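PDB 2QWZ: phenylacetic acid degradation-related protein from Silicibacter sp., which is a putative thioesterase of the hotdog-fold superfamily, probably hydrolysing the thioester bond of acyl-coenzyme A substrates. Local coordinates for residues Ser83-Val88 / Met151-Pro156. Numbering follows the deposited sequence.
Sequences SVYALV and MTYSIP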
ATOM      1  N   SER A  83      -1.924  -7.057 -16.364  1.00 23.85           N
ATOM      2  CA  SER A  83      -2.118  -8.426 -15.965  1.00 22.59           C
ATOM      3  C   SER A  83      -3.372  -8.675 -15.135  1.00 25.76           C
ATOM      4  O   SER A  83      -4.103  -9.617 -15.390  1.00 24.85           O
ATOM      5  CB  SER A  83      -0.908  -8.907 -15.143  1.00 26.44           C
ATOM      6  OG  SER A  83       0.292  -8.792 -15.903  1.00 20.91           O
ATOM      7  N   VAL A  84      -3.589  -7.896 -14.084  1.00 27.07           N
ATOM      8  CA  VAL A  84      -4.726  -8.150 -13.211  1.00 23.48           C
ATOM      9  C   VAL A  84      -6.001  -7.686 -13.899  1.00 29.64           C
ATOM     10  O   VAL A  84      -7.017  -8.348 -13.795  1.00 30.04           O
ATOM     11  CB  VAL A  84      -4.544  -7.538 -11.809  1.00 26.78           C
ATOM     12  CG1 VAL A  84      -5.632  -7.923 -10.954  1.00 19.80           C
ATOM     13  CG2 VAL A  84      -3.213  -8.055 -11.162  1.00 11.25           C
ATOM     14  N   TYR A  85      -5.922  -6.586 -14.623  1.00 28.51           N
ATOM     15  CA  TYR A  85      -7.057  -6.089 -15.370  1.00 31.90           C
ATOM     16  C   TYR A  85      -7.549  -7.136 -16.365  1.00 31.07           C
ATOM     17  O   TYR A  85      -8.732  -7.388 -16.460  1.00 29.64           O
ATOM     18  CB  TYR A  85      -6.675  -4.820 -16.126  1.00 31.45           C
ATOM     19  CG  TYR A  85      -7.822  -4.300 -16.969  1.00 37.43           C
ATOM     20  CD1 TYR A  85      -8.834  -3.567 -16.400  1.00 28.55           C
ATOM     21  CD2 TYR A  85      -7.894  -4.578 -18.342  1.00 38.12           C
ATOM     22  CE1 TYR A  85      -9.922  -3.095 -17.179  1.00 44.25           C
ATOM     23  CE2 TYR A  85      -8.950  -4.129 -19.117  1.00 45.00           C
ATOM     24  CZ  TYR A  85      -9.960  -3.384 -18.538  1.00 38.81           C
ATOM     25  OH  TYR A  85     -10.997  -2.953 -19.335  1.00 48.93           O
ATOM     26  N   ALA A  86      -6.612  -7.734 -17.092  1.00 32.64           N
ATOM     27  CA  ALA A  86      -6.887  -8.772 -18.091  1.00 32.08           C
ATOM     28  C   ALA A  86      -7.547  -9.982 -17.450  1.00 32.26           C
ATOM     29  O   ALA A  86      -8.517 -10.484 -17.993  1.00 32.51           O
ATOM     30  CB  ALA A  86      -5.595  -9.182 -18.815  1.00 29.39           C
ATOM     31  N   LEU A  87      -7.052 -10.415 -16.280  1.00 33.90           N
ATOM     32  CA  LEU A  87      -7.685 -11.519 -15.523  1.00 33.13           C
ATOM     33  C   LEU A  87      -9.095 -11.154 -15.042  1.00 30.67           C
ATOM     34  O   LEU A  87      -9.997 -11.974 -15.085  1.00 31.42           O
ATOM     35  CB  LEU A  87      -6.818 -11.935 -14.355  1.00 33.25           C
ATOM     36  CG  LEU A  87      -6.912 -13.343 -13.748  1.00 39.32           C
ATOM     37  CD1 LEU A  87      -6.792 -14.550 -14.707  1.00 34.69           C
ATOM     38  CD2 LEU A  87      -5.833 -13.404 -12.767  1.00 26.74           C
ATOM     39  N   VAL A  88      -9.298  -9.926 -14.607  1.00 30.10           N
ATOM     40  CA  VAL A  88     -10.626  -9.525 -14.195  1.00 32.96           C
ATOM     41  C   VAL A  88     -11.575  -9.599 -15.381  1.00 30.86           C
ATOM     42  O   VAL A  88     -12.617 -10.228 -15.287  1.00 34.67           O
ATOM     43  CB  VAL A  88     -10.626  -8.138 -13.532  1.00 35.96           C
ATOM     44  CG1 VAL A  88     -12.043  -7.685 -13.284  1.00 27.56           C
ATOM     45  CG2 VAL A  88      -9.881  -8.198 -12.253  1.00 20.54           C
HETATM   46  N   MSE A 151      -3.169  -5.173  -6.999  1.00 26.71           N
HETATM   47  CA  MSE A 151      -4.002  -4.250  -7.737  1.00 26.72           C
HETATM   48  C   MSE A 151      -5.378  -4.520  -7.323  1.00 25.29           C
HETATM   49  O   MSE A 151      -5.745  -5.691  -7.224  1.00 23.35           O
HETATM   50  CB  MSE A 151      -3.930  -4.506  -9.238  1.00 29.45           C
HETATM   51  CG  MSE A 151      -2.576  -4.258  -9.895  1.00 21.37           C
HETATM   52 SE   MSE A 151      -1.960  -2.471 -10.065  0.75 30.98          SE
HETATM   53  CE  MSE A 151      -3.731  -1.598 -10.481  1.00 11.80           C
ATOM     54  N   THR A 152      -6.153  -3.434  -7.168  1.00 29.71           N
ATOM     55  CA  THR A 152      -7.568  -3.451  -6.834  1.00 27.07           C
ATOM     56  C   THR A 152      -8.348  -2.573  -7.833  1.00 30.74           C
ATOM     57  O   THR A 152      -7.880  -1.488  -8.206  1.00 27.03           O
ATOM     58  CB  THR A 152      -7.772  -2.855  -5.414  1.00 31.18           C
ATOM     59  OG1 THR A 152      -6.949  -3.543  -4.468  1.00 21.69           O
ATOM     60  CG2 THR A 152      -9.146  -2.955  -4.967  1.00 14.40           C
ATOM     61  N   TYR A 153      -9.551  -3.036  -8.204  1.00 29.54           N
ATOM     62  CA  TYR A 153     -10.388  -2.439  -9.225  1.00 31.51           C
ATOM     63  C   TYR A 153     -11.799  -2.270  -8.718  1.00 30.03           C
ATOM     64  O   TYR A 153     -12.333  -3.146  -8.054  1.00 32.96           O
ATOM     65  CB  TYR A 153     -10.442  -3.328 -10.499  1.00 30.65           C
ATOM     66  CG  TYR A 153      -9.084  -3.538 -11.058  1.00 27.31           C
ATOM     67  CD1 TYR A 153      -8.270  -4.533 -10.572  1.00 24.28           C
ATOM     68  CD2 TYR A 153      -8.595  -2.716 -12.060  1.00 26.22           C
ATOM     69  CE1 TYR A 153      -6.990  -4.686 -11.046  1.00 29.66           C
ATOM     70  CE2 TYR A 153      -7.334  -2.902 -12.573  1.00 23.91           C
ATOM     71  CZ  TYR A 153      -6.533  -3.856 -12.044  1.00 27.51           C
ATOM     72  OH  TYR A 153      -5.272  -3.988 -12.533  1.00 22.40           O
ATOM     73  N   SER A 154     -12.400  -1.146  -9.051  1.00 32.89           N
ATOM     74  CA  SER A 154     -13.806  -0.931  -8.809  1.00 37.05           C
ATOM     75  C   SER A 154     -14.574  -1.498  -9.980  1.00 39.57           C
ATOM     76  O   SER A 154     -14.229  -1.235 -11.120  1.00 40.54           O
ATOM     77  CB  SER A 154     -14.106   0.556  -8.653  1.00 38.38           C
ATOM     78  OG  SER A 154     -15.426   0.838  -9.072  1.00 46.72           O
ATOM     79  N   ILE A 155     -15.586  -2.305  -9.687  1.00 44.91           N
ATOM     80  CA  ILE A 155     -16.526  -2.803 -10.678  1.00 50.95           C
ATOM     81  C   ILE A 155     -17.841  -2.036 -10.543  1.00 55.31           C
ATOM     82  O   ILE A 155     -18.551  -2.213  -9.563  1.00 57.23           O
ATOM     83  CB  ILE A 155     -16.908  -4.238 -10.414  1.00 50.12           C
ATOM     84  CG1 ILE A 155     -15.727  -5.181 -10.601  1.00 50.08           C
ATOM     85  CG2 ILE A 155     -18.113  -4.596 -11.308  1.00 54.60           C
ATOM     86  CD1 ILE A 155     -15.983  -6.504  -9.915  1.00 53.34           C
ATOM     87  N   PRO A 156     -18.174  -1.173 -11.515  1.00 61.64           N
ATOM     88  CA  PRO A 156     -19.497  -0.541 -11.487  1.00 65.05           C
ATOM     89  C   PRO A 156     -20.598  -1.329 -12.250  1.00 67.17           C
ATOM     90  O   PRO A 156     -20.284  -2.308 -12.964  1.00 65.87           O
ATOM     91  CB  PRO A 156     -19.237   0.826 -12.150  1.00 65.00           C
ATOM     92  CG  PRO A 156     -17.922   0.685 -12.912  1.00 63.49           C
ATOM     93  CD  PRO A 156     -17.371  -0.693 -12.650  1.00 61.49           C
TER
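V84 and Y85 on helix 83-88 pack against M151 and Y153 on strand 151-154, the two axes approaching to 9.1 Å at 46° between their N-to-C directions. This is helix 73-92 lying across the antiparallel sheet, as in the hotdog fold. The CA atoms come nearest at V84 and M151, 6.8 Å apart. Y153 carries most of the contact: CG anti to its carbonyl carbon (chi1 -59°) lays the ring against the helix, where V84 CG1 comes within 3.5 Å of Y153 CE1. Farther along the helix, V88 CG2 reaches Y153 CD1 at 4.3 Å. Across the ring, Y153 CE2 lies 4.1 Å from Y85 CB and meets the Y85 ring at its edge, the two side chains crossing near a right angle. V84 also packs on M151, CB to CB at 4.0 Å, whereas the bent selenomethionine chain leads its selenium away. Shortening Y153 to an alanine removes the ring, and a gap beside V84 and V88, with D81 OD1 left without its hydroxyl partner, is the likely result. The side-chain contacts are thus apolar, while the Y153 hydroxyl is satisfied by D81, one turn earlier on the same helix, so Y153 joins sheet to helix by ring packing and by the hydrogen bond of its hydroxyl to D81.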